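Local coordinates for aldehyde dehydrogenase (Listeria monocytogenes, PDB 3K9D), which probably oxidises aldehydes with NAD or NADP as acceptor, as an oxidoreductase of the aldehyde dehydrogenase family, at residues 238-242 against 400-404; 255-261 against 347-353. All coordinates share one frame; numbering follows the deposited sequence.

Contact 1: 238-242 against 400-404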
# COMPACT_ATOMS: atom_id res chain seq x y z
N HIS A 238 -4.08 14.01 -31.29
CA HIS A 238 -3.86 13.24 -30.06
C HIS A 238 -5.15 13.02 -29.26
O HIS A 238 -5.46 11.90 -28.87
CB HIS A 238 -2.77 13.87 -29.20
CG HIS A 238 -1.38 13.66 -29.72
ND1 HIS A 238 -0.30 14.38 -29.26
CD2 HIS A 238 -0.90 12.80 -30.65
CE1 HIS A 238 0.79 13.98 -29.89
NE2 HIS A 238 0.46 13.02 -30.73
N ILE A 239 -5.92 14.09 -29.05
CA ILE A 239 -7.16 14.03 -28.28
C ILE A 239 -8.17 13.11 -28.99
O ILE A 239 -8.85 12.32 -28.35
CB ILE A 239 -7.75 15.45 -28.06
CG1 ILE A 239 -6.82 16.28 -27.17
CG2 ILE A 239 -9.17 15.40 -27.46
CD1 ILE A 239 -7.17 17.75 -27.05
N LEU A 240 -8.23 13.22 -30.32
CA LEU A 240 -9.10 12.35 -31.11
C LEU A 240 -8.61 10.91 -31.12
O LEU A 240 -9.43 10.01 -31.00
CB LEU A 240 -9.29 12.89 -32.54
CG LEU A 240 -9.95 14.27 -32.62
CD1 LEU A 240 -10.10 14.67 -34.07
CD2 LEU A 240 -11.32 14.26 -31.94
N ASP A 241 -7.29 10.71 -31.22
CA ASP A 241 -6.68 9.35 -31.21
C ASP A 241 -7.07 8.58 -29.95
O ASP A 241 -7.37 7.38 -30.01
CB ASP A 241 -5.14 9.41 -31.28
CG ASP A 241 -4.60 9.63 -32.69
OD1 ASP A 241 -5.37 9.52 -33.67
OD2 ASP A 241 -3.40 9.92 -32.83
N SER A 242 -7.05 9.29 -28.83
CA SER A 242 -7.36 8.72 -27.51
C SER A 242 -8.86 8.62 -27.24
O SER A 242 -9.36 7.58 -26.82
CB SER A 242 -6.65 9.55 -26.44
OG SER A 242 -7.39 9.62 -25.24
N ASN A 400 1.72 16.37 -24.34
CA ASN A 400 1.81 16.22 -25.81
C ASN A 400 1.63 14.78 -26.30
O ASN A 400 2.45 14.25 -27.04
CB ASN A 400 3.12 16.83 -26.34
CG ASN A 400 3.21 18.33 -26.12
OD1 ASN A 400 2.20 19.02 -26.08
ND2 ASN A 400 4.41 18.83 -26.02
N THR A 401 0.54 14.16 -25.87
CA THR A 401 0.33 12.74 -26.13
C THR A 401 -1.17 12.51 -26.02
O THR A 401 -1.86 13.30 -25.37
CB THR A 401 1.19 11.83 -25.15
OG1 THR A 401 1.41 10.53 -25.73
CG2 THR A 401 0.59 11.71 -23.76
N PRO A 402 -1.70 11.46 -26.69
CA PRO A 402 -3.08 11.03 -26.46
C PRO A 402 -3.30 10.55 -25.02
O PRO A 402 -2.50 9.75 -24.52
CB PRO A 402 -3.26 9.84 -27.42
CG PRO A 402 -2.05 9.78 -28.27
CD PRO A 402 -1.01 10.66 -27.72
N GLY A 403 -4.37 11.01 -24.38
CA GLY A 403 -4.66 10.66 -22.97
C GLY A 403 -4.73 9.18 -22.63
O GLY A 403 -4.07 8.73 -21.71
N ALA A 404 -5.54 8.43 -23.38
CA ALA A 404 -5.75 7.00 -23.15
C ALA A 404 -4.46 6.21 -23.30
O ALA A 404 -4.15 5.34 -22.48
CB ALA A 404 -6.79 6.47 -24.14
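One face of the His-238 imidazole is covered by the Pro-402 ring, whose CD sits 3.8 Å from the centroid of the histidine ring and 21° off its normal, a CH-pi contact shifted toward the CG-CD2 side. The backbone of the other segment meets the imidazole obliquely: Asn-400 O comes within 3.3 Å of His-238 CE1, and Thr-401 N within 3.5 Å of His-238 ND1. With CG turned anti to its own carbonyl carbon (chi1 -75°), the histidine leaves helix 232-243 alongside the Thr-401 to Pro-402 link, and its far nitrogen, NE2, is hydrogen-bonded to Glu-451 of the second subunit. Pro-402 is also gripped from its CB side, which lies 3.3 Å from His-238 O and 3.5 Å from Ser-242 CB, so the proline ring rests against one helical turn, between His-238 and Ser-242.

Pro-402 holds the N-cap position of helix 403-407, where first-turn amides need acceptors from elsewhere. Ser-242 OG provides one: Ala-404 N donates to it over 2.9 Å, at 162°, and Ala-404 CB packs against the same oxygen. Glu-254 serves both groups, its OE1 hydrogen-bonded to Ser-242 OG and its OE2 to Gly-403 N. A serine hydroxyl and a carboxylate therefore supply the acceptors for the Ala-404 and Gly-403 amides at this buried site. The chemistry implies that the helix start is held by polar bonds from Ser-242 and Glu-254, while the residues just before it rest on His-238, with the histidine carrying the attachment on to the dimer partner.

Contact 2: 255-261 against 347-353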
# COMPACT_ATOMS: atom_id res chain seq x y z
N GLN A 255 -11.76 13.93 -20.93
CA GLN A 255 -13.18 14.11 -20.67
C GLN A 255 -13.67 15.53 -20.95
O GLN A 255 -14.87 15.79 -21.15
CB GLN A 255 -13.52 13.66 -19.24
CG GLN A 255 -13.41 12.16 -19.04
CD GLN A 255 -14.46 11.39 -19.82
OE1 GLN A 255 -15.55 11.89 -20.07
NE2 GLN A 255 -14.13 10.15 -20.22
N SER A 256 -12.72 16.45 -20.99
CA SER A 256 -12.99 17.83 -21.37
C SER A 256 -11.80 18.39 -22.14
O SER A 256 -10.68 17.87 -22.03
CB SER A 256 -13.33 18.70 -20.14
OG SER A 256 -12.27 18.76 -19.21
N VAL A 257 -12.08 19.42 -22.94
CA VAL A 257 -11.06 20.25 -23.54
C VAL A 257 -11.15 21.64 -22.90
O VAL A 257 -12.21 22.23 -22.80
CB VAL A 257 -11.18 20.33 -25.11
CG1 VAL A 257 -10.03 21.16 -25.68
CG2 VAL A 257 -11.17 18.94 -25.74
N VAL A 258 -10.01 22.13 -22.44
CA VAL A 258 -9.92 23.47 -21.89
C VAL A 258 -9.00 24.25 -22.84
O VAL A 258 -7.92 23.78 -23.15
CB VAL A 258 -9.32 23.45 -20.44
CG1 VAL A 258 -9.18 24.88 -19.89
CG2 VAL A 258 -10.20 22.59 -19.50
N VAL A 259 -9.45 25.41 -23.31
CA VAL A 259 -8.66 26.28 -24.20
C VAL A 259 -8.63 27.69 -23.63
O VAL A 259 -9.55 28.07 -22.90
CB VAL A 259 -9.24 26.34 -25.67
CG1 VAL A 259 -9.50 24.96 -26.21
CG2 VAL A 259 -10.51 27.15 -25.72
N GLU A 260 -7.59 28.44 -23.97
CA GLU A 260 -7.57 29.88 -23.71
C GLU A 260 -8.39 30.59 -24.78
O GLU A 260 -8.51 30.10 -25.91
CB GLU A 260 -6.12 30.41 -23.68
CG GLU A 260 -5.36 30.09 -22.39
CD GLU A 260 -3.86 30.12 -22.56
OE1 GLU A 260 -3.32 29.30 -23.32
OE2 GLU A 260 -3.20 30.98 -21.94
N ARG A 261 -8.96 31.74 -24.43
CA ARG A 261 -9.85 32.49 -25.34
C ARG A 261 -9.19 32.88 -26.66
O ARG A 261 -9.83 32.79 -27.72
CB ARG A 261 -10.40 33.76 -24.67
CG ARG A 261 -11.44 34.52 -25.52
CD ARG A 261 -12.16 35.58 -24.72
NE ARG A 261 -12.80 35.01 -23.54
CZ ARG A 261 -14.06 34.60 -23.48
NH1 ARG A 261 -14.85 34.69 -24.53
NH2 ARG A 261 -14.53 34.08 -22.35
N LEU A 347 -17.10 14.81 -25.37
CA LEU A 347 -16.27 15.79 -24.67
C LEU A 347 -17.03 17.03 -24.20
O LEU A 347 -17.92 17.51 -24.90
CB LEU A 347 -15.13 16.26 -25.58
CG LEU A 347 -14.02 15.27 -25.91
CD1 LEU A 347 -13.20 15.80 -27.07
CD2 LEU A 347 -13.14 14.97 -24.68
N ALA A 348 -16.69 17.52 -23.01
CA ALA A 348 -16.93 18.92 -22.64
C ALA A 348 -15.89 19.85 -23.25
O ALA A 348 -14.77 19.43 -23.53
CB ALA A 348 -16.96 19.09 -21.11
N PHE A 349 -16.25 21.12 -23.42
CA PHE A 349 -15.33 22.13 -23.95
C PHE A 349 -15.42 23.43 -23.13
O PHE A 349 -16.44 24.11 -23.16
CB PHE A 349 -15.65 22.40 -25.42
CG PHE A 349 -14.59 23.20 -26.15
CD1 PHE A 349 -13.69 22.57 -27.00
CD2 PHE A 349 -14.52 24.60 -26.00
CE1 PHE A 349 -12.73 23.29 -27.66
CE2 PHE A 349 -13.55 25.32 -26.67
CZ PHE A 349 -12.67 24.68 -27.51
N TYR A 350 -14.35 23.76 -22.41
CA TYR A 350 -14.32 24.96 -21.56
C TYR A 350 -13.40 26.04 -22.12
O TYR A 350 -12.36 25.73 -22.72
CB TYR A 350 -13.79 24.63 -20.16
CG TYR A 350 -14.62 23.71 -19.30
CD1 TYR A 350 -15.58 24.22 -18.42
CD2 TYR A 350 -14.40 22.33 -19.33
CE1 TYR A 350 -16.31 23.37 -17.59
CE2 TYR A 350 -15.16 21.47 -18.52
CZ TYR A 350 -16.10 22.00 -17.65
OH TYR A 350 -16.83 21.16 -16.84
N THR A 351 -13.77 27.29 -21.89
CA THR A 351 -12.94 28.44 -22.24
C THR A 351 -12.53 29.22 -20.98
O THR A 351 -13.37 29.62 -20.17
CB THR A 351 -13.66 29.36 -23.24
OG1 THR A 351 -14.16 28.58 -24.33
CG2 THR A 351 -12.70 30.44 -23.78
N ALA A 352 -11.22 29.38 -20.83
CA ALA A 352 -10.59 30.15 -19.75
C ALA A 352 -9.85 31.31 -20.39
O ALA A 352 -9.66 31.31 -21.61
CB ALA A 352 -9.63 29.25 -18.99
N GLU A 353 -9.42 32.31 -19.60
CA GLU A 353 -8.74 33.47 -20.17
C GLU A 353 -7.23 33.28 -20.19
O GLU A 353 -6.57 33.65 -21.16
CB GLU A 353 -9.09 34.79 -19.45
CG GLU A 353 -10.57 35.08 -19.21
CD GLU A 353 -11.44 34.84 -20.43
OE1 GLU A 353 -11.14 35.39 -21.51
OE2 GLU A 353 -12.45 34.11 -20.28
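Two neighbouring parallel strands in the middle of a seven-stranded sheet, 256-260 and 346-352, run side by side; over 256-260 and 347-352 the axes lie 16° apart. Their amides and carbonyls interlock in parallel register, from Ala-348 N to Gln-255 O through to Ala-352 N to Val-259 O; the Tyr-350 N to Val-257 O bond is the shortest of these, 2.7 Å, and nearly straight.

On one face, Val-257, Val-259 and Phe-349 pack together against helix 261-273. The phenyl tip, CZ, reaches Val-259 CG1 at 3.4 Å, while Phe-349 CD1 lies 3.9 Å from Val-257 CB; CG anti to the Phe-349 backbone N (chi1 -168°) lets the ring lean across to the neighbouring strand. On the other face, covered by helix 355-368, Ser-256 CB meets the edge of the Tyr-350 ring in its plane, 3.7 Å from CE2, and Tyr-350 OH is hydrogen-bonded to Lys-331 O.

Beyond the strand ends, Arg-261 grips Glu-353 side-on. Arg-261 NE bonds to Glu-353 OE1 at 2.6 Å, and Arg-261 NH2 to Glu-353 OE2 at 2.9 Å, each through a syn lone pair, with guanidinium and carboxylate planes only 17° apart. Thr-351 CG2 lies over one guanidinium face.

Parallel strands between helices on both faces are typical of the open alpha/beta sheet that forms the catalytic domain in aldehyde dehydrogenases.

Both contacts belong to the same alpha/beta domain, their centres about 15 Å apart, and helix 232-243 of contact 1 leads along the chain to strand 256-260 of contact 2. They touch directly where Ile-239 CG2 packs on Leu-347 CD1. Contact 2 is central sheet, buried along most of its length and held by main-chain bonds and aliphatic or aromatic packing; at its exposed end a salt bridge takes over. Contact 1 is also buried, but lies just past strand 396-399, outermost in this chain's sheet, and beside the second subunit, so side-chain polar bonds to the amides at a helix start and a CH-pi contact do its work. Contact 2 meets no other chain of the assembly.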